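Local atomic coordinates of excretory-secretory protein 2 (Ancylostoma ceylanicum, PDB entry 3NSW), a protein that is secreted by a parasitic hookworm, adopts a netrin-like fold and probably acts as an immunomodulator in the host. Residues A35-W43 / W56-D65. Numbering follows the deposited sequence. Where two conformers were deposited one is given.
Sequences ARSYNLQYW and WPSFGTLRDD
Arg36 reaches to Asp65 with its NE 2.7 Å from OD1, but the oxygen sits over one guanidinium face, so charge alone joins them. Arg63 grips the same carboxylate side-on, NE to OD1 and NH2 to OD2, and the two guanidinium planes lie 7° apart; the shared anion probably offsets their like charges. Tyr38 and Leu62 exchange backbone hydrogen bonds, and a water lies 2.5 Å from Tyr38 OH and 2.7 Å from Asp64 OD2; Asp64 OD1 takes the backbone N-H groups of Cys66 and Gly67. Asn39 ND2 runs beside Thr61 CG2 on the face opposite Tyr38 and Leu62. Leu40 pairs with Gly60 through both backbone N-H groups, while its CD1 rests 4.0 Å from Leu62 CB; both leucines pack on Leu79. Gln41 sets OE1 3.5 Å from Phe59 CE1, its amide steeply inclined to the ring. With CG beside its backbone N (chi1 -78°), Tyr42 lays its ring along Gly60 and takes the indole edge of Trp56 on one face, NE1 3.4 Å from Tyr42 CD1, a T-shaped stack made by one of two modelled Trp56 conformers. This antiparallel pairing adds strand 59-63 to strand 37-45 as an outermost sheet strand in the netrin-like, TIMP-related fold.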
ATOM      1  N   ALA A  35     -16.860   7.436  -1.463  1.00 51.69           N
ATOM      2  CA  ALA A  35     -17.728   6.285  -1.717  1.00 58.09           C
ATOM      3  C   ALA A  35     -17.003   4.934  -1.584  1.00 56.64           C
ATOM      4  O   ALA A  35     -17.154   4.237  -0.578  1.00 62.29           O
ATOM      5  CB  ALA A  35     -18.389   6.413  -3.089  1.00 67.00           C
ATOM      6  N   ARG A  36     -16.197   4.589  -2.583  1.00 47.52           N
ATOM      7  CA  ARG A  36     -15.608   3.259  -2.669  1.00 48.92           C
ATOM      8  C   ARG A  36     -14.084   3.256  -2.510  1.00 41.58           C
ATOM      9  O   ARG A  36     -13.461   2.183  -2.519  1.00 45.01           O
ATOM     10  CB  ARG A  36     -15.988   2.644  -4.010  1.00 55.00           C
ATOM     11  CG  ARG A  36     -16.045   1.135  -4.053  1.00 66.00           C
ATOM     12  CD  ARG A  36     -16.145   0.718  -5.497  1.00 64.88           C
ATOM     13  NE  ARG A  36     -16.911  -0.509  -5.696  1.00 78.45           N
ATOM     14  CZ  ARG A  36     -17.542  -0.814  -6.826  1.00 72.68           C
ATOM     15  NH1 ARG A  36     -17.510   0.023  -7.854  1.00 69.13           N
ATOM     16  NH2 ARG A  36     -18.210  -1.954  -6.932  1.00 63.34           N
ATOM     17  N   SER A  37     -13.491   4.445  -2.366  1.00 30.73           N
ATOM     18  CA  SER A  37     -12.040   4.593  -2.281  0.50 25.02           C
ATOM     19  C   SER A  37     -11.576   5.283  -1.004  1.00 22.14           C
ATOM     20  O   SER A  37     -12.208   6.250  -0.548  1.00 31.61           O
ATOM     21  CB  SER A  37     -11.510   5.401  -3.469  0.50 32.71           C
ATOM     22  OG  SER A  37     -11.761   4.754  -4.697  0.50 20.21           O
ATOM     23  N   TYR A  38     -10.469   4.797  -0.464  1.00 20.17           N
ATOM     24  CA  TYR A  38      -9.759   5.456   0.615  1.00 20.86           C
ATOM     25  C   TYR A  38      -8.927   6.584   0.024  1.00 23.64           C
ATOM     26  O   TYR A  38      -8.338   6.425  -1.049  1.00 25.10           O
ATOM     27  CB  TYR A  38      -8.841   4.452   1.318  1.00 19.41           C
ATOM     28  CG  TYR A  38      -9.566   3.339   2.035  1.00 24.28           C
ATOM     29  CD1 TYR A  38     -10.080   3.536   3.322  1.00 22.08           C
ATOM     30  CD2 TYR A  38      -9.746   2.082   1.430  1.00 23.33           C
ATOM     31  CE1 TYR A  38     -10.737   2.524   3.989  1.00 29.10           C
ATOM     32  CE2 TYR A  38     -10.423   1.061   2.094  1.00 28.97           C
ATOM     33  CZ  TYR A  38     -10.902   1.288   3.375  1.00 29.02           C
ATOM     34  OH  TYR A  38     -11.566   0.300   4.054  1.00 30.57           O
ATOM     35  N   ASN A  39      -8.885   7.720   0.721  1.00 20.96           N
ATOM     36  CA  ASN A  39      -7.975   8.810   0.402  1.00 18.98           C
ATOM     37  C   ASN A  39      -6.645   8.579   1.098  1.00 16.91           C
ATOM     38  O   ASN A  39      -6.605   8.165   2.267  1.00 22.81           O
ATOM     39  CB  ASN A  39      -8.547  10.163   0.857  1.00 21.10           C
ATOM     40  CG  ASN A  39      -9.787  10.577   0.085  1.00 34.14           C
ATOM     41  OD1 ASN A  39     -10.747  11.075   0.674  1.00 47.88           O
ATOM     42  ND2 ASN A  39      -9.769  10.401  -1.230  1.00 29.42           N
ATOM     43  N   LEU A  40      -5.563   8.851   0.376  1.00 18.66           N
ATOM     44  CA  LEU A  40      -4.201   8.581   0.842  1.00 17.02           C
ATOM     45  C   LEU A  40      -3.295   9.805   0.777  1.00 19.45           C
ATOM     46  O   LEU A  40      -3.356  10.607  -0.175  1.00 23.63           O
ATOM     47  CB  LEU A  40      -3.544   7.496  -0.025  1.00 20.07           C
ATOM     48  CG  LEU A  40      -4.287   6.175  -0.197  1.00 19.39           C
ATOM     49  CD1 LEU A  40      -3.544   5.281  -1.188  1.00 24.35           C
ATOM     50  CD2 LEU A  40      -4.437   5.485   1.155  1.00 19.85           C
ATOM     51  N   GLN A  41      -2.465   9.934   1.804  1.00 19.31           N
ATOM     52  CA  GLN A  41      -1.313  10.817   1.779  1.00 20.05           C
ATOM     53  C   GLN A  41      -0.080   9.937   1.648  1.00 19.04           C
ATOM     54  O   GLN A  41       0.110   9.009   2.429  1.00 19.42           O
ATOM     55  CB  GLN A  41      -1.233  11.640   3.074  1.00 26.13           C
ATOM     56  CG  GLN A  41       0.115  12.316   3.324  1.00 35.87           C
ATOM     57  CD  GLN A  41       0.294  13.604   2.531  1.00 39.62           C
ATOM     58  OE1 GLN A  41      -0.567  14.479   2.546  1.00 40.03           O
ATOM     59  NE2 GLN A  41       1.421  13.721   1.836  1.00 39.10           N
ATOM     60  N   TYR A  42       0.756  10.230   0.660  1.00 16.41           N
ATOM     61  CA  TYR A  42       2.002   9.485   0.467  1.00 16.65           C
ATOM     62  C   TYR A  42       3.153  10.201   1.154  1.00 21.25           C
ATOM     63  O   TYR A  42       3.354  11.398   0.953  1.00 27.16           O
ATOM     64  CB  TYR A  42       2.316   9.371  -1.028  1.00 17.87           C
ATOM     65  CG  TYR A  42       1.495   8.322  -1.722  1.00 17.35           C
ATOM     66  CD1 TYR A  42       2.025   7.058  -1.977  1.00 18.67           C
ATOM     67  CD2 TYR A  42       0.185   8.592  -2.124  1.00 25.56           C
ATOM     68  CE1 TYR A  42       1.268   6.080  -2.617  1.00 20.24           C
ATOM     69  CE2 TYR A  42      -0.582   7.625  -2.756  1.00 27.14           C
ATOM     70  CZ  TYR A  42      -0.034   6.380  -3.007  1.00 25.91           C
ATOM     71  OH  TYR A  42      -0.790   5.434  -3.636  1.00 24.56           O
ATOM     72  N   TRP A  43       3.920   9.453   1.940  1.00 17.58           N
ATOM     73  CA  TRP A  43       5.081   9.994   2.634  1.00 18.18           C
ATOM     74  C   TRP A  43       6.381   9.632   1.945  1.00 24.68           C
ATOM     75  O   TRP A  43       7.326  10.425   1.943  1.00 23.14           O
ATOM     76  CB  TRP A  43       5.121   9.504   4.082  1.00 18.87           C
ATOM     77  CG  TRP A  43       3.915   9.904   4.872  1.00 21.92           C
ATOM     78  CD1 TRP A  43       2.925   9.077   5.335  1.00 26.53           C
ATOM     79  CD2 TRP A  43       3.559  11.232   5.286  1.00 24.43           C
ATOM     80  NE1 TRP A  43       1.982   9.810   6.016  1.00 22.82           N
ATOM     81  CE2 TRP A  43       2.344  11.131   6.006  1.00 22.12           C
ATOM     82  CE3 TRP A  43       4.150  12.491   5.129  1.00 25.22           C
ATOM     83  CZ2 TRP A  43       1.704  12.247   6.567  1.00 24.19           C
ATOM     84  CZ3 TRP A  43       3.512  13.609   5.689  1.00 32.97           C
ATOM     85  CH2 TRP A  43       2.301  13.473   6.398  1.00 27.34           C
ATOM     86  N   TRP A  56       6.557  11.711  -7.663  1.00 65.73           N
ATOM     87  CA  TRP A  56       5.331  10.996  -7.303  0.50 59.70           C
ATOM     88  C   TRP A  56       4.364  11.951  -6.598  1.00 55.03           C
ATOM     89  O   TRP A  56       4.803  12.825  -5.844  1.00 48.82           O
ATOM     90  CB  TRP A  56       5.660   9.801  -6.402  0.50 55.90           C
ATOM     91  CG  TRP A  56       4.509   8.864  -6.142  0.50 51.48           C
ATOM     92  CD1 TRP A  56       3.656   8.893  -5.080  0.50 40.89           C
ATOM     93  CD2 TRP A  56       4.098   7.752  -6.955  0.50 50.90           C
ATOM     94  NE1 TRP A  56       2.737   7.876  -5.180  0.50 45.55           N
ATOM     95  CE2 TRP A  56       2.989   7.160  -6.321  0.50 48.47           C
ATOM     96  CE3 TRP A  56       4.563   7.202  -8.155  0.50 50.25           C
ATOM     97  CZ2 TRP A  56       2.335   6.047  -6.845  0.50 43.39           C
ATOM     98  CZ3 TRP A  56       3.913   6.096  -8.672  0.50 45.05           C
ATOM     99  CH2 TRP A  56       2.810   5.531  -8.018  0.50 40.49           C
ATOM    100  N   PRO A  57       3.040  11.797  -6.846  1.00 53.32           N
ATOM    101  CA  PRO A  57       2.077  12.694  -6.194  1.00 50.52           C
ATOM    102  C   PRO A  57       1.964  12.465  -4.689  1.00 39.82           C
ATOM    103  O   PRO A  57       2.114  11.337  -4.216  1.00 39.29           O
ATOM    104  CB  PRO A  57       0.747  12.347  -6.878  1.00 56.76           C
ATOM    105  CG  PRO A  57       1.128  11.686  -8.158  1.00 63.04           C
ATOM    106  CD  PRO A  57       2.376  10.932  -7.841  1.00 56.13           C
ATOM    107  N   SER A  58       1.701  13.539  -3.953  1.00 31.42           N
ATOM    108  CA  SER A  58       1.565  13.472  -2.503  0.50 32.28           C
ATOM    109  C   SER A  58       0.240  12.838  -2.088  1.00 28.31           C
ATOM    110  O   SER A  58       0.135  12.266  -1.006  1.00 28.58           O
ATOM    111  CB  SER A  58       1.695  14.866  -1.890  0.50 38.15           C
ATOM    112  OG  SER A  58       2.949  15.440  -2.216  0.50 43.29           O
ATOM    113  N   PHE A  59      -0.769  12.963  -2.954  1.00 29.39           N
ATOM    114  CA  PHE A  59      -2.106  12.409  -2.700  1.00 28.64           C
ATOM    115  C   PHE A  59      -2.465  11.308  -3.694  1.00 31.32           C
ATOM    116  O   PHE A  59      -2.030  11.331  -4.847  1.00 31.78           O
ATOM    117  CB  PHE A  59      -3.181  13.503  -2.769  1.00 36.43           C
ATOM    118  CG  PHE A  59      -2.802  14.774  -2.068  1.00 49.50           C
ATOM    119  CD1 PHE A  59      -2.784  14.842  -0.679  1.00 45.01           C
ATOM    120  CD2 PHE A  59      -2.463  15.908  -2.801  1.00 58.55           C
ATOM    121  CE1 PHE A  59      -2.433  16.025  -0.029  1.00 41.35           C
ATOM    122  CE2 PHE A  59      -2.111  17.094  -2.160  1.00 60.65           C
ATOM    123  CZ  PHE A  59      -2.095  17.149  -0.771  1.00 50.76           C
ATOM    124  N   GLY A  60      -3.275  10.356  -3.243  1.00 22.35           N
ATOM    125  CA  GLY A  60      -3.845   9.341  -4.144  1.00 19.20           C
ATOM    126  C   GLY A  60      -5.040   8.684  -3.493  1.00 23.41           C
ATOM    127  O   GLY A  60      -5.493   9.122  -2.433  1.00 21.60           O
ATOM    128  N   THR A  61      -5.544   7.631  -4.129  1.00 23.56           N
ATOM    129  CA  THR A  61      -6.711   6.916  -3.628  1.00 22.00           C
ATOM    130  C   THR A  61      -6.508   5.423  -3.822  1.00 21.72           C
ATOM    131  O   THR A  61      -5.720   4.982  -4.673  1.00 21.75           O
ATOM    132  CB  THR A  61      -8.006   7.319  -4.369  1.00 25.30           C
ATOM    133  OG1 THR A  61      -7.838   7.071  -5.769  1.00 27.20           O
ATOM    134  CG2 THR A  61      -8.350   8.790  -4.147  1.00 27.10           C
ATOM    135  N   LEU A  62      -7.201   4.645  -3.002  1.00 20.09           N
ATOM    136  CA  LEU A  62      -7.161   3.190  -3.101  1.00 19.68           C
ATOM    137  C   LEU A  62      -8.585   2.658  -3.165  1.00 23.37           C
ATOM    138  O   LEU A  62      -9.330   2.747  -2.193  1.00 22.72           O
ATOM    139  CB  LEU A  62      -6.429   2.600  -1.881  1.00 17.90           C
ATOM    140  CG  LEU A  62      -6.375   1.069  -1.792  1.00 21.29           C
ATOM    141  CD1 LEU A  62      -5.541   0.497  -2.940  1.00 23.72           C
ATOM    142  CD2 LEU A  62      -5.807   0.651  -0.426  1.00 27.39           C
ATOM    143  N   ARG A  63      -8.964   2.101  -4.315  1.00 22.02           N
ATOM    144  CA  ARG A  63     -10.297   1.535  -4.487  1.00 21.82           C
ATOM    145  C   ARG A  63     -10.404   0.143  -3.856  1.00 23.61           C
ATOM    146  O   ARG A  63      -9.463  -0.647  -3.933  1.00 26.59           O
ATOM    147  CB  ARG A  63     -10.625   1.481  -5.979  1.00 20.29           C
ATOM    148  CG  ARG A  63     -11.993   0.918  -6.296  1.00 18.98           C
ATOM    149  CD  ARG A  63     -12.376   1.240  -7.726  1.00 21.54           C
ATOM    150  NE  ARG A  63     -13.316   0.247  -8.224  1.00 20.42           N
ATOM    151  CZ  ARG A  63     -13.826   0.226  -9.450  1.00 24.96           C
ATOM    152  NH1 ARG A  63     -13.495   1.150 -10.342  1.00 25.12           N
ATOM    153  NH2 ARG A  63     -14.646  -0.747  -9.791  1.00 25.18           N
ATOM    154  N   ASP A  64     -11.547  -0.151  -3.236  1.00 22.39           N
ATOM    155  CA  ASP A  64     -11.813  -1.482  -2.668  1.00 27.36           C
ATOM    156  C   ASP A  64     -13.207  -1.949  -3.064  1.00 27.34           C
ATOM    157  O   ASP A  64     -14.209  -1.418  -2.576  1.00 28.40           O
ATOM    158  CB  ASP A  64     -11.647  -1.501  -1.134  1.00 28.72           C
ATOM    159  CG  ASP A  64     -11.972  -2.871  -0.508  1.00 35.83           C
ATOM    160  OD1 ASP A  64     -12.013  -3.892  -1.225  1.00 29.65           O
ATOM    161  OD2 ASP A  64     -12.187  -2.933   0.721  1.00 36.45           O
ATOM    162  N   ASP A  65     -13.251  -2.951  -3.938  1.00 29.56           N
ATOM    163  CA  ASP A  65     -14.504  -3.511  -4.449  1.00 27.29           C
ATOM    164  C   ASP A  65     -15.023  -4.698  -3.627  1.00 28.38           C
ATOM    165  O   ASP A  65     -16.121  -5.199  -3.885  1.00 34.09           O
ATOM    166  CB  ASP A  65     -14.291  -3.983  -5.890  1.00 26.09           C
ATOM    167  CG  ASP A  65     -14.376  -2.855  -6.905  1.00 33.17           C
ATOM    168  OD1 ASP A  65     -14.583  -1.683  -6.523  1.00 27.85           O
ATOM    169  OD2 ASP A  65     -14.227  -3.147  -8.105  1.00 27.27           O
TER
HETATM  170  O   HOH W   1     -18.298  -4.150  -5.761  1.00 36.25           O
HETATM  171  O   HOH W   2     -12.810  -1.448   2.847  1.00 24.35           O
HETATM  172  O   HOH W   3       4.516  13.900  -0.237  1.00 51.16           O